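Local coordinates for protein haloacid dehalogenase-like hydrolase (Klebsiella pneumoniae subsp. pneumoniae, PDB 3PGV) that probably acts as a magnesium-dependent phosphatase of the haloacid dehalogenase superfamily, Cof family, and binds a calcium ion in this crystal, at residues R63-V68 / M81-G86; L102-A107 / D159-S164. All blocks are in the same frame, centred on the assembly; numbering follows the deposited sequence.

Interaction 1 (R63-V68 / M81-G86); sequences RHYIDV and MITSNG
Tyr-65 (chi1 -171°) and Met-81 (chi1 -173°) both hold CG anti to the backbone N, and the phenol ring thereby meets the root of the selenomethionine chain edge-on, CE1 lying 3.8 Å from Met-81 CG. The contact ties the loop after strand 56-60 to strand 80-83 in the Rossmann-like core of this HAD-fold enzyme. His-90 stacks on the same ring, and Arg-72 adds a cation-pi contact. Thr-83 suits its place because its branches face different surroundings: methyl CG2 packs 3.9 Å from Val-68 CG2, while OG1 turns to a water. Next to Thr-83, Ser-84 N donates to Arg-63 O at 2.9 Å. That bond is almost straight (174°), although the donor stands above the carbonyl plane. Arg-63 NH1 donates a hydrogen bond to Asp-67 O, which lies near the guanidinium plane. NH2 makes a salt bridge to the calcium ligand Asp-29, which puts Arg-63 in the second shell of the metal site. The bound water accepts from Tyr-65 N at 3.1 Å. It also hydrogen-bonds to Thr-83 OG1 and Ser-84 OG, and its oxygen sits over the centre of the His-64 ring.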
ATOM      1  N   ARG A  63       4.603  -0.460  -0.224  1.00 29.30           N
ATOM      2  CA  ARG A  63       6.042  -0.484   0.018  1.00 30.12           C
ATOM      3  C   ARG A  63       6.381  -0.850   1.448  1.00 33.37           C
ATOM      4  O   ARG A  63       5.586  -0.604   2.353  1.00 31.36           O
ATOM      5  CB  ARG A  63       6.666   0.872  -0.300  1.00 31.57           C
ATOM      6  CG  ARG A  63       6.679   1.263  -1.773  1.00 39.22           C
ATOM      7  CD  ARG A  63       7.583   2.455  -1.927  1.00 44.21           C
ATOM      8  NE  ARG A  63       7.481   3.096  -3.229  1.00 51.60           N
ATOM      9  CZ  ARG A  63       8.299   4.065  -3.632  1.00 65.86           C
ATOM     10  NH1 ARG A  63       9.289   4.475  -2.847  1.00 45.90           N
ATOM     11  NH2 ARG A  63       8.144   4.618  -4.832  1.00 61.27           N
ATOM     12  N   HIS A  64       7.604  -1.374   1.667  1.00 30.56           N
ATOM     13  CA  HIS A  64       8.128  -1.599   3.014  1.00 30.07           C
ATOM     14  C   HIS A  64       8.504  -0.224   3.585  1.00 34.05           C
ATOM     15  O   HIS A  64       8.838   0.685   2.816  1.00 35.57           O
ATOM     16  CB  HIS A  64       9.381  -2.483   2.943  1.00 30.81           C
ATOM     17  CG  HIS A  64       9.854  -2.985   4.270  1.00 33.59           C
ATOM     18  ND1 HIS A  64      10.534  -2.164   5.147  1.00 35.75           N
ATOM     19  CD2 HIS A  64       9.813  -4.237   4.784  1.00 34.31           C
ATOM     20  CE1 HIS A  64      10.833  -2.923   6.189  1.00 35.45           C
ATOM     21  NE2 HIS A  64      10.430  -4.182   6.008  1.00 35.03           N
ATOM     22  N   TYR A  65       8.464  -0.072   4.905  1.00 28.57           N
ATOM     23  CA  TYR A  65       8.796   1.194   5.562  1.00 29.99           C
ATOM     24  C   TYR A  65      10.206   1.710   5.184  1.00 36.71           C
ATOM     25  O   TYR A  65      10.366   2.892   4.894  1.00 37.86           O
ATOM     26  CB  TYR A  65       8.633   1.081   7.085  1.00 31.30           C
ATOM     27  CG  TYR A  65       8.747   2.407   7.798  1.00 34.10           C
ATOM     28  CD1 TYR A  65       7.747   3.370   7.685  1.00 35.85           C
ATOM     29  CD2 TYR A  65       9.818   2.675   8.650  1.00 35.54           C
ATOM     30  CE1 TYR A  65       7.861   4.609   8.314  1.00 37.24           C
ATOM     31  CE2 TYR A  65       9.937   3.906   9.296  1.00 37.57           C
ATOM     32  CZ  TYR A  65       8.950   4.870   9.130  1.00 45.53           C
ATOM     33  OH  TYR A  65       9.046   6.076   9.782  1.00 47.98           O
ATOM     34  N   ILE A  66      11.193   0.805   5.089  1.00 33.50           N
ATOM     35  CA  ILE A  66      12.554   1.173   4.697  1.00 34.11           C
ATOM     36  C   ILE A  66      12.565   1.779   3.293  1.00 40.29           C
ATOM     37  O   ILE A  66      13.330   2.712   3.025  1.00 39.64           O
ATOM     38  CB  ILE A  66      13.514  -0.049   4.816  1.00 36.47           C
ATOM     39  CG1 ILE A  66      13.617  -0.525   6.280  1.00 36.12           C
ATOM     40  CG2 ILE A  66      14.918   0.278   4.231  1.00 36.20           C
ATOM     41  CD1 ILE A  66      14.280  -1.904   6.450  1.00 39.75           C
ATOM     42  N   ASP A  67      11.654   1.294   2.422  1.00 38.69           N
ATOM     43  CA  ASP A  67      11.542   1.705   1.022  1.00 38.66           C
ATOM     44  C   ASP A  67      10.785   3.061   0.840  1.00 43.35           C
ATOM     45  O   ASP A  67      10.686   3.552  -0.276  1.00 44.27           O
ATOM     46  CB  ASP A  67      10.859   0.589   0.212  1.00 40.62           C
ATOM     47  CG  ASP A  67      11.497   0.285  -1.127  1.00 56.81           C
ATOM     48  OD1 ASP A  67      12.270   1.137  -1.626  1.00 63.34           O
ATOM     49  OD2 ASP A  67      11.186  -0.774  -1.701  1.00 60.56           O
ATOM     50  N   VAL A  68      10.277   3.656   1.929  1.00 41.83           N
ATOM     51  CA  VAL A  68       9.614   4.976   1.848  1.00 42.44           C
ATOM     52  C   VAL A  68      10.420   6.050   2.579  1.00 46.87           C
ATOM     53  O   VAL A  68       9.927   7.162   2.781  1.00 47.20           O
ATOM     54  CB  VAL A  68       8.118   4.961   2.302  1.00 46.01           C
ATOM     55  CG1 VAL A  68       7.279   4.116   1.376  1.00 45.82           C
ATOM     56  CG2 VAL A  68       7.973   4.499   3.739  1.00 45.48           C
HETATM   57  N   MSE A  81       2.407   6.844   8.805  1.00 40.13           N
HETATM   58  CA  MSE A  81       2.815   6.125   7.605  1.00 38.53           C
HETATM   59  C   MSE A  81       2.295   4.690   7.643  1.00 40.80           C
HETATM   60  O   MSE A  81       2.667   3.919   8.537  1.00 40.90           O
HETATM   61  CB  MSE A  81       4.354   6.146   7.481  1.00 41.69           C
HETATM   62  CG  MSE A  81       4.877   5.562   6.177  1.00 49.46           C
HETATM   63 SE   MSE A  81       4.400   6.620   4.585  0.75 58.33          SE
HETATM   64  CE  MSE A  81       5.032   8.364   5.169  1.00 55.97           C
ATOM     65  N   ILE A  82       1.395   4.343   6.699  1.00 34.68           N
ATOM     66  CA  ILE A  82       0.880   2.979   6.545  1.00 31.01           C
ATOM     67  C   ILE A  82       1.724   2.287   5.492  1.00 33.62           C
ATOM     68  O   ILE A  82       1.783   2.761   4.357  1.00 33.42           O
ATOM     69  CB  ILE A  82      -0.623   2.998   6.134  1.00 32.06           C
ATOM     70  CG1 ILE A  82      -1.505   3.602   7.234  1.00 32.57           C
ATOM     71  CG2 ILE A  82      -1.107   1.606   5.722  1.00 29.14           C
ATOM     72  CD1 ILE A  82      -2.937   3.860   6.792  1.00 33.49           C
ATOM     73  N   THR A  83       2.423   1.196   5.864  1.00 28.75           N
ATOM     74  CA  THR A  83       3.238   0.442   4.897  1.00 28.49           C
ATOM     75  C   THR A  83       2.801  -1.029   4.826  1.00 32.19           C
ATOM     76  O   THR A  83       1.925  -1.444   5.586  1.00 32.24           O
ATOM     77  CB  THR A  83       4.729   0.598   5.193  1.00 32.76           C
ATOM     78  OG1 THR A  83       5.012   0.077   6.497  1.00 28.72           O
ATOM     79  CG2 THR A  83       5.209   2.048   5.061  1.00 25.93           C
ATOM     80  N   SER A  84       3.373  -1.799   3.875  1.00 28.67           N
ATOM     81  CA  SER A  84       3.009  -3.212   3.633  1.00 27.76           C
ATOM     82  C   SER A  84       1.476  -3.410   3.582  1.00 29.62           C
ATOM     83  O   SER A  84       0.949  -4.390   4.118  1.00 27.53           O
ATOM     84  CB  SER A  84       3.653  -4.133   4.671  1.00 30.80           C
ATOM     85  OG  SER A  84       5.060  -4.202   4.506  1.00 34.30           O
ATOM     86  N   ASN A  85       0.769  -2.453   2.924  1.00 27.07           N
ATOM     87  CA  ASN A  85      -0.687  -2.478   2.714  1.00 26.33           C
ATOM     88  C   ASN A  85      -1.476  -2.562   4.003  1.00 29.88           C
ATOM     89  O   ASN A  85      -2.495  -3.230   4.051  1.00 28.40           O
ATOM     90  CB  ASN A  85      -1.081  -3.598   1.757  1.00 26.66           C
ATOM     91  CG  ASN A  85      -0.545  -3.408   0.379  1.00 38.11           C
ATOM     92  OD1 ASN A  85      -0.785  -2.393  -0.268  1.00 28.70           O
ATOM     93  ND2 ASN A  85       0.115  -4.416  -0.136  1.00 30.01           N
ATOM     94  N   GLY A  86      -1.012  -1.864   5.038  1.00 28.81           N
ATOM     95  CA  GLY A  86      -1.712  -1.815   6.320  1.00 28.12           C
ATOM     96  C   GLY A  86      -1.200  -2.777   7.370  1.00 32.02           C
ATOM     97  O   GLY A  86      -1.698  -2.776   8.489  1.00 32.77           O
TER
HETATM   98  O   HOH W   1       6.730  -2.219   6.340  1.00 24.56           O

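Interaction 2 (L102-A107 / D159-S164); sequences LDRDIA and DPQGIS. With EDO (1,2-ethanediol), chain H.
A water oxygen bridges Leu-102 and Ile-163 and is gripped by three backbone groups: it donates to Leu-102 O and Pro-160 O, each at 2.7 Å, and accepts from Ile-163 N at 3.2 Å. Beside it Leu-102 N bonds directly to Ile-163 O (2.9 Å, 168°). Together these bonds fasten the start of helix 104-110 to the loop and first residue of strand 163-169, part of the alpha/beta cap domain that Cof-type phosphatases carry. Apolar groups pack alongside these bonds. Leu-102 CD1 lies 3.8 Å from Ile-163 CG2, and the small methyl of Ala-107 lets the helix come close to Pro-160 and Ile-163, both of which also touch Phe-111. Farther out, Arg-104 runs extended from CG to NE and lays its guanidinium over the proline ring, with Pro-160 CG 3.5 Å from Arg-104 CZ, over the centre of one face. The rigid proline ring offers a C-H surface that suits a guanidinium face. Gln-161 OE1 comes to the guanidinium edge and takes only a weak bond from NE, the amide plane turned 79° from the guanidinium. A second water, in the guanidinium plane, accepts from NH2 and donates to Asp-159 OD1 and Gln-161 OE1. Asp-159 OD2 closes an Asx turn by accepting from Gln-161 N, and also forms a salt bridge with Arg-126. Arg-104 NH2 and Asp-159 OD1, 4.4 Å apart, make no salt bridge; water and CH-guanidinium packing thus join the exposed edge, backbone bonds and apolar side chains the inner part.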
ATOM      1  N   LEU A 102       0.859 -12.090   8.954  1.00 28.99           N
ATOM      2  CA  LEU A 102       0.154 -13.286   8.481  1.00 28.36           C
ATOM      3  C   LEU A 102       0.245 -14.392   9.519  1.00 33.55           C
ATOM      4  O   LEU A 102       1.293 -14.528  10.183  1.00 34.85           O
ATOM      5  CB  LEU A 102       0.797 -13.769   7.175  1.00 27.21           C
ATOM      6  CG  LEU A 102       0.327 -13.076   5.911  1.00 29.69           C
ATOM      7  CD1 LEU A 102       1.409 -13.128   4.828  1.00 29.43           C
ATOM      8  CD2 LEU A 102      -0.993 -13.700   5.400  1.00 25.86           C
ATOM      9  N   ASP A 103      -0.822 -15.227   9.639  1.00 29.10           N
ATOM     10  CA  ASP A 103      -0.779 -16.400  10.525  1.00 28.96           C
ATOM     11  C   ASP A 103       0.360 -17.327  10.085  1.00 34.61           C
ATOM     12  O   ASP A 103       0.632 -17.450   8.870  1.00 33.73           O
ATOM     13  CB  ASP A 103      -2.124 -17.150  10.519  1.00 30.21           C
ATOM     14  CG  ASP A 103      -3.235 -16.454  11.297  1.00 36.57           C
ATOM     15  OD1 ASP A 103      -2.969 -15.369  11.881  1.00 35.09           O
ATOM     16  OD2 ASP A 103      -4.363 -17.017  11.361  1.00 41.14           O
ATOM     17  N   ARG A 104       1.084 -17.905  11.066  1.00 32.35           N
ATOM     18  CA  ARG A 104       2.287 -18.716  10.821  1.00 32.91           C
ATOM     19  C   ARG A 104       2.066 -19.829   9.785  1.00 35.41           C
ATOM     20  O   ARG A 104       2.887 -20.001   8.889  1.00 34.94           O
ATOM     21  CB  ARG A 104       2.811 -19.301  12.138  1.00 34.82           C
ATOM     22  CG  ARG A 104       4.255 -19.749  12.073  1.00 47.73           C
ATOM     23  CD  ARG A 104       4.683 -20.439  13.361  1.00 46.93           C
ATOM     24  NE  ARG A 104       6.092 -20.836  13.321  1.00 48.37           N
ATOM     25  CZ  ARG A 104       6.531 -21.957  12.755  1.00 59.66           C
ATOM     26  NH1 ARG A 104       5.677 -22.788  12.153  1.00 38.97           N
ATOM     27  NH2 ARG A 104       7.827 -22.236  12.745  1.00 45.73           N
ATOM     28  N   ASP A 105       0.974 -20.587   9.921  1.00 32.21           N
ATOM     29  CA  ASP A 105       0.676 -21.700   9.017  1.00 32.17           C
ATOM     30  C   ASP A 105       0.465 -21.211   7.586  1.00 37.02           C
ATOM     31  O   ASP A 105       0.896 -21.878   6.645  1.00 38.96           O
ATOM     32  CB  ASP A 105      -0.555 -22.491   9.509  1.00 33.22           C
ATOM     33  CG  ASP A 105      -1.826 -21.669   9.565  1.00 39.45           C
ATOM     34  OD1 ASP A 105      -1.783 -20.549  10.118  1.00 40.36           O
ATOM     35  OD2 ASP A 105      -2.852 -22.127   9.029  1.00 44.69           O
ATOM     36  N   ILE A 106      -0.174 -20.021   7.422  1.00 31.22           N
ATOM     37  CA  ILE A 106      -0.441 -19.448   6.104  1.00 29.34           C
ATOM     38  C   ILE A 106       0.862 -18.934   5.473  1.00 34.06           C
ATOM     39  O   ILE A 106       1.146 -19.234   4.308  1.00 35.20           O
ATOM     40  CB  ILE A 106      -1.538 -18.350   6.171  1.00 30.92           C
ATOM     41  CG1 ILE A 106      -2.847 -18.904   6.782  1.00 31.53           C
ATOM     42  CG2 ILE A 106      -1.780 -17.717   4.776  1.00 30.38           C
ATOM     43  CD1 ILE A 106      -4.010 -17.923   6.759  1.00 29.92           C
ATOM     44  N   ALA A 107       1.684 -18.219   6.263  1.00 29.24           N
ATOM     45  CA  ALA A 107       2.982 -17.739   5.799  1.00 28.29           C
ATOM     46  C   ALA A 107       3.872 -18.928   5.331  1.00 33.04           C
ATOM     47  O   ALA A 107       4.402 -18.896   4.226  1.00 32.81           O
ATOM     48  CB  ALA A 107       3.678 -16.957   6.899  1.00 28.17           C
ATOM     49  N   ASP A 159      11.920 -18.419   8.329  1.00 38.52           N
ATOM     50  CA  ASP A 159      11.030 -18.417   9.490  1.00 37.13           C
ATOM     51  C   ASP A 159       9.673 -17.784   9.158  1.00 38.68           C
ATOM     52  O   ASP A 159       9.618 -16.621   8.717  1.00 36.38           O
ATOM     53  CB  ASP A 159      11.676 -17.696  10.682  1.00 38.66           C
ATOM     54  CG  ASP A 159      10.843 -17.787  11.946  1.00 44.54           C
ATOM     55  OD1 ASP A 159      10.702 -18.897  12.479  1.00 47.99           O
ATOM     56  OD2 ASP A 159      10.311 -16.756  12.374  1.00 48.16           O
ATOM     57  N   PRO A 160       8.548 -18.510   9.439  1.00 34.38           N
ATOM     58  CA  PRO A 160       7.227 -17.973   9.063  1.00 32.77           C
ATOM     59  C   PRO A 160       6.621 -16.982  10.062  1.00 36.73           C
ATOM     60  O   PRO A 160       5.437 -16.656   9.949  1.00 36.88           O
ATOM     61  CB  PRO A 160       6.372 -19.227   8.874  1.00 34.35           C
ATOM     62  CG  PRO A 160       7.016 -20.265   9.711  1.00 39.10           C
ATOM     63  CD  PRO A 160       8.453 -19.902   9.934  1.00 35.72           C
ATOM     64  N   GLN A 161       7.443 -16.414  10.949  1.00 32.06           N
ATOM     65  CA  GLN A 161       6.960 -15.379  11.857  1.00 31.99           C
ATOM     66  C   GLN A 161       7.485 -13.991  11.488  1.00 36.87           C
ATOM     67  O   GLN A 161       8.550 -13.881  10.888  1.00 37.92           O
ATOM     68  CB  GLN A 161       7.257 -15.738  13.319  1.00 34.08           C
ATOM     69  CG  GLN A 161       6.351 -16.871  13.817  1.00 49.78           C
ATOM     70  CD  GLN A 161       6.571 -17.227  15.248  1.00 64.90           C
ATOM     71  OE1 GLN A 161       6.470 -18.389  15.636  1.00 64.40           O
ATOM     72  NE2 GLN A 161       6.815 -16.233  16.083  1.00 53.77           N
ATOM     73  N   GLY A 162       6.667 -12.956  11.746  1.00 31.79           N
ATOM     74  CA  GLY A 162       6.994 -11.569  11.432  1.00 29.40           C
ATOM     75  C   GLY A 162       6.731 -11.223   9.979  1.00 31.30           C
ATOM     76  O   GLY A 162       7.314 -10.273   9.445  1.00 29.90           O
ATOM     77  N   ILE A 163       5.829 -11.967   9.329  1.00 27.61           N
ATOM     78  CA  ILE A 163       5.565 -11.768   7.893  1.00 26.95           C
ATOM     79  C   ILE A 163       4.481 -10.718   7.664  1.00 31.78           C
ATOM     80  O   ILE A 163       3.313 -11.003   7.861  1.00 31.50           O
ATOM     81  CB  ILE A 163       5.225 -13.122   7.191  1.00 29.72           C
ATOM     82  CG1 ILE A 163       6.225 -14.267   7.597  1.00 31.27           C
ATOM     83  CG2 ILE A 163       5.114 -12.958   5.672  1.00 28.94           C
ATOM     84  CD1 ILE A 163       7.700 -13.972   7.336  1.00 29.12           C
ATOM     85  N   SER A 164       4.873  -9.499   7.247  1.00 28.48           N
ATOM     86  CA  SER A 164       3.900  -8.437   6.960  1.00 27.01           C
ATOM     87  C   SER A 164       3.145  -8.730   5.662  1.00 30.48           C
ATOM     88  O   SER A 164       1.952  -8.454   5.568  1.00 30.16           O
ATOM     89  CB  SER A 164       4.590  -7.074   6.896  1.00 30.09           C
ATOM     90  OG  SER A 164       5.674  -7.088   5.984  1.00 41.86           O
TER
HETATM   91  C1  EDO H 276      -6.281 -13.514  10.406  1.00 52.47           C
HETATM   92  O1  EDO H 276      -4.934 -13.103  10.656  1.00 53.14           O
HETATM   93  C2  EDO H 276      -6.597 -14.800  11.182  1.00 51.50           C
HETATM   94  O2  EDO H 276      -6.527 -14.576  12.608  1.00 51.18           O
HETATM   95  O   HOH W   2       3.999 -14.424  10.192  1.00 21.20           O
HETATM   96  O   HOH W   3       8.638 -19.857  13.925  1.00 44.88           O

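How the interactions relate
Both segments of interaction 1 precede those of interaction 2 in the sequence, and the centres of the two contacts lie about 17 Å apart. Segments 63-68 and 81-86 belong to the core around the eight-stranded sheet, near the calcium site. Segments 102-107 and 159-164 belong to the cap with its six-stranded sheet, away from that site. The two contacts meet where the domains join: Ser-84 OG and Ser-164 OG are 3.3 Å apart, a weak hydrogen bond. Strand 121-126 and the residue after it bind to both, since Ser-164 OG also bonds to Tyr-125 O while His-64 NE2 bonds to Glu-127 O. The pair thus traces a path from a loop whose Arg-63 pairs with a calcium ligand to the cap, consistent with an active site at the domain boundary.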